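Local coordinates for conserved exported protein (Bacteroides fragilis, PDB 3CLW) that is of unconfirmed function but probably hydrolyses O-glycosidic bonds, at residues Y208-S219 against Y262-L270. Sequence-based numbering, arbitrary orientation.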
# COMPACT_ATOMS: atom_id res chain seq x y z
N TYR A 208 15.03 -15.07 -5.65
CA TYR A 208 14.93 -16.43 -5.16
C TYR A 208 15.91 -16.67 -4.01
O TYR A 208 15.55 -17.27 -2.99
CB TYR A 208 15.11 -17.45 -6.32
CG TYR A 208 15.12 -18.90 -5.87
CD1 TYR A 208 14.00 -19.69 -5.99
CD2 TYR A 208 16.27 -19.45 -5.29
CE1 TYR A 208 14.02 -21.03 -5.56
CE2 TYR A 208 16.31 -20.78 -4.86
CZ TYR A 208 15.19 -21.56 -5.00
OH TYR A 208 15.24 -22.88 -4.57
N ARG A 209 17.13 -16.18 -4.16
CA ARG A 209 18.12 -16.33 -3.11
C ARG A 209 17.73 -15.59 -1.84
O ARG A 209 17.90 -16.12 -0.76
CB ARG A 209 19.53 -15.87 -3.54
CG ARG A 209 20.28 -16.84 -4.40
CD ARG A 209 21.78 -16.49 -4.48
NE ARG A 209 22.55 -16.87 -3.28
CZ ARG A 209 23.81 -16.47 -3.05
NH1 ARG A 209 24.45 -15.66 -3.90
NH2 ARG A 209 24.43 -16.87 -1.97
N MET A 210 17.21 -14.36 -1.98
CA MET A 210 16.78 -13.60 -0.84
C MET A 210 15.67 -14.36 -0.12
O MET A 210 15.69 -14.51 1.09
CB MET A 210 16.39 -12.17 -1.22
CG MET A 210 17.60 -11.15 -1.29
SD MET A 210 18.81 -11.28 0.07
CE MET A 210 17.67 -11.11 1.47
N VAL A 211 14.72 -14.91 -0.88
CA VAL A 211 13.67 -15.71 -0.25
C VAL A 211 14.27 -16.92 0.49
O VAL A 211 13.95 -17.17 1.64
CB VAL A 211 12.59 -16.14 -1.25
CG1 VAL A 211 11.59 -17.08 -0.58
CG2 VAL A 211 11.87 -14.92 -1.79
N GLU A 212 15.17 -17.62 -0.17
CA GLU A 212 15.79 -18.80 0.38
C GLU A 212 16.52 -18.45 1.68
O GLU A 212 16.33 -19.12 2.71
CB GLU A 212 16.74 -19.39 -0.67
CG GLU A 212 17.61 -20.55 -0.22
CD GLU A 212 18.37 -21.17 -1.43
OE1 GLU A 212 19.11 -20.43 -2.17
OE2 GLU A 212 18.19 -22.38 -1.66
N GLU A 213 17.35 -17.40 1.65
CA GLU A 213 18.10 -17.02 2.84
C GLU A 213 17.22 -16.48 3.99
O GLU A 213 17.44 -16.79 5.18
CB GLU A 213 19.22 -16.03 2.48
CG GLU A 213 20.27 -16.60 1.54
CD GLU A 213 20.97 -17.86 2.05
OE1 GLU A 213 21.14 -18.06 3.28
OE2 GLU A 213 21.39 -18.68 1.21
N LEU A 214 16.22 -15.66 3.63
CA LEU A 214 15.26 -15.17 4.65
C LEU A 214 14.51 -16.33 5.28
O LEU A 214 14.36 -16.40 6.48
CB LEU A 214 14.27 -14.18 4.04
CG LEU A 214 14.77 -12.74 4.02
CD1 LEU A 214 13.96 -11.97 3.00
CD2 LEU A 214 14.67 -12.11 5.44
N ASP A 215 14.06 -17.26 4.45
CA ASP A 215 13.38 -18.46 4.94
C ASP A 215 14.21 -19.16 6.01
O ASP A 215 13.71 -19.45 7.07
CB ASP A 215 13.08 -19.40 3.78
CG ASP A 215 12.34 -20.65 4.22
OD1 ASP A 215 11.12 -20.56 4.50
OD2 ASP A 215 12.98 -21.72 4.26
N LYS A 216 15.47 -19.41 5.72
CA LYS A 216 16.38 -20.06 6.65
C LYS A 216 16.59 -19.23 7.93
O LYS A 216 16.55 -19.75 9.05
CB LYS A 216 17.71 -20.29 5.93
CG LYS A 216 18.81 -20.95 6.74
CD LYS A 216 20.07 -20.98 5.87
CE LYS A 216 21.22 -21.79 6.47
NZ LYS A 216 22.06 -22.40 5.35
N ALA A 217 16.84 -17.94 7.76
CA ALA A 217 17.04 -17.02 8.89
C ALA A 217 15.79 -16.92 9.81
O ALA A 217 15.91 -16.90 11.04
CB ALA A 217 17.47 -15.65 8.34
N ILE A 218 14.60 -16.90 9.22
CA ILE A 218 13.36 -16.83 10.02
C ILE A 218 13.15 -18.11 10.86
O ILE A 218 12.63 -18.05 11.98
CB ILE A 218 12.10 -16.59 9.14
CG1 ILE A 218 12.06 -15.14 8.64
CG2 ILE A 218 10.76 -16.99 9.89
CD1 ILE A 218 11.06 -14.90 7.47
N SER A 219 13.56 -19.26 10.28
CA SER A 219 13.42 -20.55 10.93
C SER A 219 14.39 -20.64 12.09
O SER A 219 13.98 -21.04 13.19
CB SER A 219 13.61 -21.72 9.93
OG SER A 219 12.49 -21.83 9.06
N TYR A 262 12.01 -20.37 -10.93
CA TYR A 262 12.42 -19.84 -9.66
C TYR A 262 11.27 -19.90 -8.69
O TYR A 262 11.00 -18.93 -7.98
CB TYR A 262 12.88 -18.40 -9.84
CG TYR A 262 14.04 -18.22 -10.77
CD1 TYR A 262 15.34 -18.46 -10.34
CD2 TYR A 262 13.84 -17.79 -12.08
CE1 TYR A 262 16.41 -18.27 -11.19
CE2 TYR A 262 14.92 -17.58 -12.94
CZ TYR A 262 16.20 -17.84 -12.47
OH TYR A 262 17.27 -17.65 -13.29
N SER A 263 10.58 -21.03 -8.68
CA SER A 263 9.43 -21.23 -7.81
C SER A 263 9.85 -21.10 -6.35
O SER A 263 10.81 -21.75 -5.93
CB SER A 263 8.75 -22.58 -8.06
OG SER A 263 7.55 -22.71 -7.29
N VAL A 264 9.12 -20.26 -5.61
CA VAL A 264 9.40 -20.03 -4.18
C VAL A 264 8.35 -20.67 -3.28
O VAL A 264 8.44 -20.62 -2.06
CB VAL A 264 9.54 -18.51 -3.86
CG1 VAL A 264 10.77 -17.94 -4.55
CG2 VAL A 264 8.27 -17.71 -4.27
N LEU A 265 7.37 -21.32 -3.90
CA LEU A 265 6.18 -21.84 -3.22
C LEU A 265 6.54 -22.82 -2.10
O LEU A 265 5.84 -22.88 -1.09
CB LEU A 265 5.22 -22.50 -4.23
CG LEU A 265 4.47 -21.63 -5.27
CD1 LEU A 265 3.55 -22.51 -6.13
CD2 LEU A 265 3.67 -20.44 -4.64
N LYS A 266 7.65 -23.52 -2.26
CA LYS A 266 8.15 -24.51 -1.32
C LYS A 266 8.65 -23.95 0.01
O LYS A 266 8.75 -24.68 1.00
CB LYS A 266 9.30 -25.28 -1.96
CG LYS A 266 10.52 -24.41 -2.35
CD LYS A 266 11.45 -25.17 -3.31
CE LYS A 266 12.70 -24.36 -3.64
NZ LYS A 266 13.61 -25.00 -4.66
N PHE A 267 9.03 -22.67 0.03
CA PHE A 267 9.61 -22.09 1.23
C PHE A 267 8.55 -21.88 2.29
O PHE A 267 7.54 -21.22 2.06
CB PHE A 267 10.37 -20.82 0.89
CG PHE A 267 11.61 -21.06 0.07
CD1 PHE A 267 12.73 -21.71 0.62
CD2 PHE A 267 11.66 -20.70 -1.27
CE1 PHE A 267 13.88 -21.95 -0.15
CE2 PHE A 267 12.82 -20.93 -2.03
CZ PHE A 267 13.92 -21.55 -1.46
N LYS A 268 8.77 -22.53 3.43
CA LYS A 268 7.90 -22.52 4.61
C LYS A 268 7.52 -21.09 5.07
O LYS A 268 6.38 -20.84 5.46
CB LYS A 268 8.66 -23.24 5.74
CG LYS A 268 7.96 -23.41 7.07
CD LYS A 268 8.99 -23.70 8.19
CE LYS A 268 8.30 -23.84 9.59
NZ LYS A 268 9.23 -23.63 10.81
N ASN A 269 8.47 -20.17 5.01
CA ASN A 269 8.25 -18.84 5.62
C ASN A 269 7.87 -17.78 4.60
O ASN A 269 7.82 -16.59 4.94
CB ASN A 269 9.46 -18.42 6.45
CG ASN A 269 9.70 -19.34 7.61
OD1 ASN A 269 8.78 -19.58 8.40
ND2 ASN A 269 10.92 -19.85 7.74
N LEU A 270 7.59 -18.22 3.38
CA LEU A 270 7.06 -17.35 2.34
C LEU A 270 5.64 -16.95 2.71
O LEU A 270 4.83 -17.82 3.06
CB LEU A 270 7.03 -18.05 0.99
CG LEU A 270 6.56 -17.19 -0.22
CD1 LEU A 270 7.66 -16.27 -0.77
CD2 LEU A 270 5.97 -18.09 -1.35
O HOH W 1 11.30 -24.03 3.70
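Asn269 ND2 is gripped twice by helix 204-221: it donates to Asp215 O at 2.9 Å and to Ser219 OG at 2.9 Å. Both bonds are bent, but both acceptors lie close to the amide plane of Asn269, an arrangement that should hold the rotation of this buried amide, and Ile218 CG2 packs 3.4 Å from its CG. Asp215 O also accepts the helical bond from Ser219 N. With CG anti to the backbone N (chi1 -178°), the Asp215 carboxylate extends from the helix to the loop: OD1 takes the backbone N of Asn269 at 2.7 Å with an N-H...O angle of 154°, while a water links OD2 to Lys268 N. Farther along, the Phe267 ring lies against the helix, with Glu212 CA over one face, 4.1 Å from the centroid, and Val211 CG1 against CD2. Its edge points to the face of Tyr208 in an offset edge-to-face pair, planes at 67°. The Lys266 chain, extended beyond CG, crosses Tyr208 at about a right angle, and NZ donates to the phenolic OH at 2.7 Å. Since 262-270 leads into strand 270-276, parallel to strand 226-232, the strand that follows helix 204-221 in the chain, the contact joins an outer helix to the loop entering the next strand of a TIM barrel.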